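Local coordinates for cytochrome C-type biogenesis protein ccmF (Thermus thermophilus, PDB 6ZMQ), which is a membrane-bound cytochrome c heme lyase that binds heme b and acts in cytochrome c maturation, probably joining heme to apocytochrome c, at residues 231-235 and 267-272; 372-376 and 412-416. The contacts are given in a common frame with arbitrary orientation. Residues are numbered along the deposited sequence.

Following the chain from the N terminus, contact 1 comes first: it pairs helix 224-247 with helix 266-284 and closes a loop of 31 residues between 231-235 and 267-272. Contact 2 opens only afterwards, pairing helix 362-384 with helix 402-422 across 35 residues, so the two loops lie in series and neither encloses nor crosses the other. In space they adjoin, with centres 14 Å apart. Phe373 bridges them: its CZ lies 3.5 Å from Thr272 CG2 and its CD1 3.6 Å from Leu269 CD2. Together they tie the cytochrome c assembly family region to the CcmF C-terminal region beside the heme b in the transmembrane bundle.

Contact 1 (231-235 and 267-272); sequences WGFLT and PWLLAT. With LMT (dodecyl-beta-D-maltoside), chain D.
Two helical segments, 231-235 and 267-272, run roughly antiparallel (146° between directions), their axes approaching to 9.8 Å; Trp231 CA faces Ala271 CA and Leu234 CA faces Trp268 CA, each at 6.0 Å. The CA-to-CB bond of Trp231 (chi1 t) points toward the partner. Its NE1 donates a hydrogen bond to Thr272 OG1 (2.7 Å), and Thr272 OG1 (chi1 m) in turn donates one to Trp268 O (2.5 Å), one helical turn back. The five-membered rings of Trp231 and Trp268 (chi1 t) are slid apart, planes at 27° and centroids 4.9 Å apart. Leu234 fills the middle, CD2 lying 3.7 Å from Ala271 CB and 3.8 Å from Trp268 CA. Thr235 OG1 comes 3.3 Å from Trp268 NE1. The detergent tail lies over one face of the Trp268 indole, with Trp268 CH2 3.6 Å from LMT C11. Trp231 also touches the heme, and Thr272 O makes a weak hydrogen bond to the axial ligand His276: a transmembrane helix pair walling the heme b site.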
loop_
_atom_site.group_PDB
_atom_site.type_symbol
_atom_site.label_atom_id
_atom_site.label_comp_id
_atom_site.label_asym_id
_atom_site.label_seq_id
_atom_site.Cartn_x
_atom_site.Cartn_y
_atom_site.Cartn_z
ATOM N N TRP A 231 -6.523 5.078 -2.190
ATOM C CA TRP A 231 -5.392 4.879 -3.083
ATOM C C TRP A 231 -4.144 5.605 -2.595
ATOM O O TRP A 231 -3.029 5.150 -2.861
ATOM C CB TRP A 231 -5.766 5.349 -4.477
ATOM C CG TRP A 231 -4.684 5.173 -5.482
ATOM C CD1 TRP A 231 -4.498 4.089 -6.279
ATOM C CD2 TRP A 231 -3.634 6.103 -5.818
ATOM N NE1 TRP A 231 -3.400 4.271 -7.078
ATOM C CE2 TRP A 231 -2.850 5.496 -6.812
ATOM C CE3 TRP A 231 -3.272 7.376 -5.357
ATOM C CZ2 TRP A 231 -1.740 6.112 -7.359
ATOM C CZ3 TRP A 231 -2.158 7.988 -5.905
ATOM C CH2 TRP A 231 -1.416 7.360 -6.904
ATOM N N GLY A 232 -4.301 6.745 -1.923
ATOM C CA GLY A 232 -3.152 7.447 -1.375
ATOM C C GLY A 232 -2.501 6.693 -0.239
ATOM O O GLY A 232 -1.267 6.648 -0.138
ATOM N N PHE A 233 -3.320 6.036 0.587
ATOM C CA PHE A 233 -2.792 5.180 1.641
ATOM C C PHE A 233 -2.156 3.919 1.054
ATOM O O PHE A 233 -1.105 3.469 1.532
ATOM C CB PHE A 233 -3.906 4.867 2.636
ATOM C CG PHE A 233 -4.171 5.993 3.610
ATOM C CD1 PHE A 233 -3.117 6.644 4.233
ATOM C CD2 PHE A 233 -5.470 6.427 3.868
ATOM C CE1 PHE A 233 -3.344 7.686 5.122
ATOM C CE2 PHE A 233 -5.702 7.482 4.758
ATOM C CZ PHE A 233 -4.637 8.102 5.380
ATOM N N LEU A 234 -2.742 3.373 -0.024
ATOM C CA LEU A 234 -2.114 2.271 -0.764
ATOM C C LEU A 234 -0.782 2.658 -1.406
ATOM O O LEU A 234 0.178 1.874 -1.353
ATOM C CB LEU A 234 -3.068 1.721 -1.834
ATOM C CG LEU A 234 -3.844 0.429 -1.549
ATOM C CD1 LEU A 234 -4.727 0.497 -0.364
ATOM C CD2 LEU A 234 -4.691 0.069 -2.770
ATOM N N THR A 235 -0.699 3.836 -2.041
ATOM C CA THR A 235 0.543 4.207 -2.720
ATOM C C THR A 235 1.639 4.547 -1.712
ATOM O O THR A 235 2.805 4.186 -1.921
ATOM C CB THR A 235 0.315 5.330 -3.764
ATOM O OG1 THR A 235 1.456 5.434 -4.628
ATOM C CG2 THR A 235 -0.007 6.712 -3.204
ATOM N N PRO A 267 -3.507 -5.059 -5.498
ATOM C CA PRO A 267 -4.584 -4.086 -5.185
ATOM C C PRO A 267 -4.278 -2.667 -5.631
ATOM O O PRO A 267 -5.161 -2.004 -6.205
ATOM C CB PRO A 267 -4.702 -4.161 -3.656
ATOM C CG PRO A 267 -3.973 -5.355 -3.262
ATOM C CD PRO A 267 -2.884 -5.482 -4.232
ATOM N N TRP A 268 -3.030 -2.212 -5.407
ATOM C CA TRP A 268 -2.570 -0.883 -5.804
ATOM C C TRP A 268 -2.733 -0.636 -7.299
ATOM O O TRP A 268 -3.026 0.496 -7.716
ATOM C CB TRP A 268 -1.095 -0.692 -5.425
ATOM C CG TRP A 268 -0.575 0.654 -5.878
ATOM C CD1 TRP A 268 -0.709 1.829 -5.211
ATOM C CD2 TRP A 268 0.104 0.969 -7.112
ATOM N NE1 TRP A 268 -0.153 2.846 -5.936
ATOM C CE2 TRP A 268 0.349 2.350 -7.106
ATOM C CE3 TRP A 268 0.498 0.220 -8.227
ATOM C CZ2 TRP A 268 0.993 3.001 -8.154
ATOM C CZ3 TRP A 268 1.144 0.871 -9.266
ATOM C CH2 TRP A 268 1.384 2.245 -9.220
ATOM N N LEU A 269 -2.524 -1.672 -8.115
ATOM C CA LEU A 269 -2.765 -1.572 -9.552
ATOM C C LEU A 269 -4.242 -1.307 -9.848
ATOM O O LEU A 269 -4.587 -0.358 -10.568
ATOM C CB LEU A 269 -2.282 -2.850 -10.244
ATOM C CG LEU A 269 -0.768 -2.995 -10.454
ATOM C CD1 LEU A 269 -0.412 -4.383 -10.997
ATOM C CD2 LEU A 269 -0.225 -1.903 -11.342
ATOM N N LEU A 270 -5.132 -2.104 -9.242
ATOM C CA LEU A 270 -6.554 -2.036 -9.581
ATOM C C LEU A 270 -7.181 -0.766 -9.028
ATOM O O LEU A 270 -7.944 -0.084 -9.729
ATOM C CB LEU A 270 -7.266 -3.284 -9.056
ATOM C CG LEU A 270 -6.708 -4.600 -9.602
ATOM C CD1 LEU A 270 -7.016 -5.788 -8.681
ATOM C CD2 LEU A 270 -7.179 -4.851 -11.029
ATOM N N ALA A 271 -6.774 -0.382 -7.810
ATOM C CA ALA A 271 -7.178 0.895 -7.230
ATOM C C ALA A 271 -6.630 2.087 -8.007
ATOM O O ALA A 271 -7.177 3.186 -7.898
ATOM C CB ALA A 271 -6.751 0.974 -5.765
ATOM N N THR A 272 -5.739 1.835 -8.936
ATOM C CA THR A 272 -5.283 2.922 -9.816
ATOM C C THR A 272 -6.172 2.916 -11.040
ATOM O O THR A 272 -6.641 3.955 -11.441
ATOM C CB THR A 272 -3.904 2.641 -10.368
ATOM O OG1 THR A 272 -3.220 2.558 -9.140
ATOM C CG2 THR A 272 -3.341 3.822 -11.111
HETATM C C1B LMT D . 18.008 -9.439 -7.034
HETATM C C2B LMT D . 18.512 -10.461 -8.103
HETATM C C3B LMT D . 19.919 -11.078 -7.801
HETATM C C4B LMT D . 20.656 -10.467 -6.578
HETATM C C5B LMT D . 19.627 -10.451 -5.435
HETATM C C6B LMT D . 20.304 -10.036 -4.135
HETATM O O1B LMT D . 16.599 -9.373 -7.056
HETATM O O2B LMT D . 17.566 -11.449 -8.191
HETATM O O3B LMT D . 20.700 -11.077 -8.922
HETATM O "O4'" LMT D . 21.739 -11.239 -6.221
HETATM O O5B LMT D . 18.461 -9.650 -5.696
HETATM O O6B LMT D . 21.283 -10.938 -3.812
HETATM C "C1'" LMT D . 13.564 -6.841 -8.680
HETATM C "C2'" LMT D . 14.160 -7.940 -9.618
HETATM C "C3'" LMT D . 14.948 -9.003 -8.786
HETATM C "C4'" LMT D . 15.970 -8.356 -7.824
HETATM C "C5'" LMT D . 15.072 -7.469 -6.923
HETATM C "C6'" LMT D . 15.722 -6.892 -5.696
HETATM O "O1'" LMT D . 13.244 -5.718 -9.408
HETATM O "O2'" LMT D . 13.144 -8.586 -10.269
HETATM O "O3'" LMT D . 15.565 -9.895 -9.609
HETATM O "O5'" LMT D . 14.529 -6.413 -7.703
HETATM O "O6'" LMT D . 16.587 -5.937 -6.156
HETATM C C1 LMT D . 11.888 -5.573 -9.806
HETATM C C2 LMT D . 11.613 -4.093 -9.789
HETATM C C3 LMT D . 10.722 -3.542 -10.865
HETATM C C4 LMT D . 9.278 -3.649 -10.432
HETATM C C5 LMT D . 8.393 -3.063 -11.491
HETATM C C6 LMT D . 7.182 -2.353 -10.959
HETATM C C7 LMT D . 7.561 -1.349 -9.906
HETATM C C8 LMT D . 6.720 -0.130 -10.060
HETATM C C9 LMT D . 6.104 0.317 -8.775
HETATM C C10 LMT D . 5.243 1.511 -9.062
HETATM C C11 LMT D . 4.694 2.058 -7.788
HETATM C C12 LMT D . 4.554 3.539 -7.851
#

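Contact 2 (372-376 and 412-416); sequences FFAGW and LGAGI. With HEM (protoporphyrin IX containing Fe), chain B.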
loop_
_atom_site.group_PDB
_atom_site.type_symbol
_atom_site.label_atom_id
_atom_site.label_comp_id
_atom_site.label_asym_id
_atom_site.label_seq_id
_atom_site.Cartn_x
_atom_site.Cartn_y
_atom_site.Cartn_z
ATOM N N PHE A 372 -4.376 -1.646 -19.208
ATOM C CA PHE A 372 -2.970 -1.991 -19.004
ATOM C C PHE A 372 -2.680 -2.302 -17.537
ATOM O O PHE A 372 -1.931 -3.241 -17.231
ATOM C CB PHE A 372 -2.082 -0.841 -19.487
ATOM C CG PHE A 372 -1.671 -0.936 -20.937
ATOM C CD1 PHE A 372 -2.545 -1.423 -21.904
ATOM C CD2 PHE A 372 -0.401 -0.520 -21.329
ATOM C CE1 PHE A 372 -2.165 -1.495 -23.233
ATOM C CE2 PHE A 372 -0.014 -0.592 -22.654
ATOM C CZ PHE A 372 -0.899 -1.082 -23.607
ATOM N N PHE A 373 -3.290 -1.532 -16.623
ATOM C CA PHE A 373 -3.162 -1.789 -15.186
ATOM C C PHE A 373 -3.797 -3.128 -14.801
ATOM O O PHE A 373 -3.194 -3.933 -14.073
ATOM C CB PHE A 373 -3.819 -0.656 -14.394
ATOM C CG PHE A 373 -2.958 0.567 -14.223
ATOM C CD1 PHE A 373 -1.765 0.507 -13.525
ATOM C CD2 PHE A 373 -3.366 1.787 -14.741
ATOM C CE1 PHE A 373 -0.988 1.637 -13.361
ATOM C CE2 PHE A 373 -2.591 2.918 -14.594
ATOM C CZ PHE A 373 -1.407 2.839 -13.905
ATOM N N ALA A 374 -5.025 -3.371 -15.282
ATOM C CA ALA A 374 -5.729 -4.625 -15.022
ATOM C C ALA A 374 -5.025 -5.810 -15.664
ATOM O O ALA A 374 -4.991 -6.899 -15.084
ATOM C CB ALA A 374 -7.170 -4.524 -15.529
ATOM N N GLY A 375 -4.444 -5.612 -16.851
ATOM C CA GLY A 375 -3.667 -6.661 -17.485
ATOM C C GLY A 375 -2.386 -6.976 -16.741
ATOM O O GLY A 375 -1.961 -8.127 -16.690
ATOM N N TRP A 376 -1.759 -5.954 -16.160
ATOM C CA TRP A 376 -0.573 -6.151 -15.332
ATOM C C TRP A 376 -0.899 -6.969 -14.082
ATOM O O TRP A 376 -0.184 -7.929 -13.756
ATOM C CB TRP A 376 0.012 -4.779 -14.975
ATOM C CG TRP A 376 1.443 -4.753 -14.457
ATOM C CD1 TRP A 376 2.213 -5.818 -14.091
ATOM C CD2 TRP A 376 2.263 -3.586 -14.251
ATOM N NE1 TRP A 376 3.444 -5.385 -13.666
ATOM C CE2 TRP A 376 3.494 -4.017 -13.760
ATOM C CE3 TRP A 376 2.062 -2.216 -14.439
ATOM C CZ2 TRP A 376 4.511 -3.127 -13.456
ATOM C CZ3 TRP A 376 3.079 -1.343 -14.129
ATOM C CH2 TRP A 376 4.271 -1.799 -13.656
ATOM N N LEU A 412 4.795 -3.212 -20.162
ATOM C CA LEU A 412 3.551 -2.672 -19.625
ATOM C C LEU A 412 3.797 -1.346 -18.903
ATOM O O LEU A 412 2.972 -0.419 -18.972
ATOM C CB LEU A 412 2.920 -3.715 -18.702
ATOM C CG LEU A 412 2.405 -4.988 -19.389
ATOM C CD1 LEU A 412 1.482 -5.713 -18.455
ATOM C CD2 LEU A 412 1.705 -4.718 -20.709
ATOM N N GLY A 413 4.945 -1.235 -18.228
ATOM C CA GLY A 413 5.350 0.032 -17.646
ATOM C C GLY A 413 5.653 1.093 -18.685
ATOM O O GLY A 413 5.311 2.266 -18.496
ATOM N N ALA A 414 6.290 0.692 -19.797
ATOM C CA ALA A 414 6.495 1.602 -20.925
ATOM C C ALA A 414 5.171 2.074 -21.522
ATOM O O ALA A 414 5.020 3.256 -21.871
ATOM C CB ALA A 414 7.352 0.918 -21.991
ATOM N N GLY A 415 4.184 1.179 -21.577
ATOM C CA GLY A 415 2.886 1.548 -22.105
ATOM C C GLY A 415 2.102 2.506 -21.235
ATOM O O GLY A 415 1.486 3.445 -21.756
ATOM N N ILE A 416 2.127 2.321 -19.910
ATOM C CA ILE A 416 1.412 3.272 -19.055
ATOM C C ILE A 416 2.162 4.600 -18.969
ATOM O O ILE A 416 1.539 5.663 -18.887
ATOM C CB ILE A 416 1.087 2.694 -17.659
ATOM C CG1 ILE A 416 2.314 2.430 -16.786
ATOM C CG2 ILE A 416 0.254 1.443 -17.808
ATOM C CD1 ILE A 416 1.965 1.811 -15.464
HETATM C CHA HEM B . -5.543 12.015 -12.385
HETATM C CHB HEM B . -4.521 10.226 -16.830
HETATM C CHC HEM B . -1.577 6.864 -14.784
HETATM C CHD HEM B . -2.290 9.018 -10.466
HETATM C C1A HEM B . -5.494 11.780 -13.750
HETATM C C2A HEM B . -6.273 12.510 -14.689
HETATM C C3A HEM B . -5.994 12.015 -15.929
HETATM C C4A HEM B . -5.053 10.979 -15.789
HETATM C CMA HEM B . -6.581 12.478 -17.232
HETATM C CAA HEM B . -7.240 13.644 -14.386
HETATM C CBA HEM B . -6.504 14.975 -14.148
HETATM C CGA HEM B . -5.775 15.431 -15.388
HETATM O O1A HEM B . -4.530 15.562 -15.363
HETATM O O2A HEM B . -6.418 15.675 -16.435
HETATM C C1B HEM B . -3.646 9.141 -16.612
HETATM C C2B HEM B . -3.263 8.238 -17.632
HETATM C C3B HEM B . -2.447 7.299 -17.081
HETATM C C4B HEM B . -2.348 7.623 -15.659
HETATM C CMB HEM B . -3.665 8.302 -19.071
HETATM C CAB HEM B . -1.803 6.156 -17.740
HETATM C CBB HEM B . -2.533 4.867 -17.595
HETATM C C1C HEM B . -1.458 7.215 -13.457
HETATM C C2C HEM B . -0.515 6.695 -12.570
HETATM C C3C HEM B . -0.736 7.319 -11.366
HETATM C C4C HEM B . -1.809 8.230 -11.506
HETATM C CMC HEM B . 0.543 5.653 -12.830
HETATM C CAC HEM B . 0.014 7.069 -10.148
HETATM C CBC HEM B . 1.115 7.982 -9.764
HETATM C C1D HEM B . -3.292 9.993 -10.583
HETATM C C2D HEM B . -3.880 10.741 -9.466
HETATM C C3D HEM B . -4.796 11.587 -9.990
HETATM C C4D HEM B . -4.749 11.351 -11.451
HETATM C CMD HEM B . -3.532 10.589 -8.010
HETATM C CAD HEM B . -5.676 12.572 -9.237
HETATM C CBD HEM B . -7.104 12.016 -9.175
HETATM C CGD HEM B . -8.060 12.830 -8.334
HETATM O O1D HEM B . -8.928 13.561 -8.864
HETATM O O2D HEM B . -8.004 12.757 -7.093
HETATM N NA HEM B . -4.772 10.838 -14.456
HETATM N NB HEM B . -3.091 8.722 -15.456
HETATM N NC HEM B . -2.208 8.162 -12.813
HETATM N ND HEM B . -3.841 10.405 -11.708
HETATM FE FE HEM B . -3.373 9.648 -13.609
#
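Segments 372-376 and 412-416, within helices 362-384 and 402-422, run antiparallel; the axes of these segments make 163° and approach to 10.2 Å. This is transmembrane helix packing through apolar side chains and glycine, with no hydrogen bond between the segments; the nearest CA pair is Phe372 and Leu412, at 6.6 Å. Gly415, lacking a side chain, lets the Phe372 ring lie against its CA. The CA-to-CB bond of Phe372 points toward the partner helix, and the ring sets CE2 3.6 Å from Gly415 CA, which meets the ring at its edge; a CB on Gly415 would clash with that same CE2. Leu412 reaches back across the interface, its CD1 3.8 Å from Trp376 CA and 3.9 Å from Trp376 CB. Ile416 is shared by three aromatic residues: its CG2 lies 3.7 Å from Phe372 CB and over one face of the Phe373 ring, while its CD1 meets the edge of the Trp376 indole, 3.6 Å from CZ3. The CA-to-CB bond of Phe373 points away from the partner, but the ring comes nearer and places CE1 3.6 Å from Ile416 CD1. Beyond this interface Phe373 packs on Leu269, Thr272 and Ala273 of helix 266-284, which also carries the axial ligand His276. Trp376 packs edge-to-face with Phe265, and its NE1 makes a weak hydrogen bond to Ser409 OG. On the heme side, Phe373 and Ile416 line the pocket next to one vinyl group: Phe373 CE2 is 3.6 Å from HEM CBB, and Ile416 O is 3.6 Å from HEM CAB.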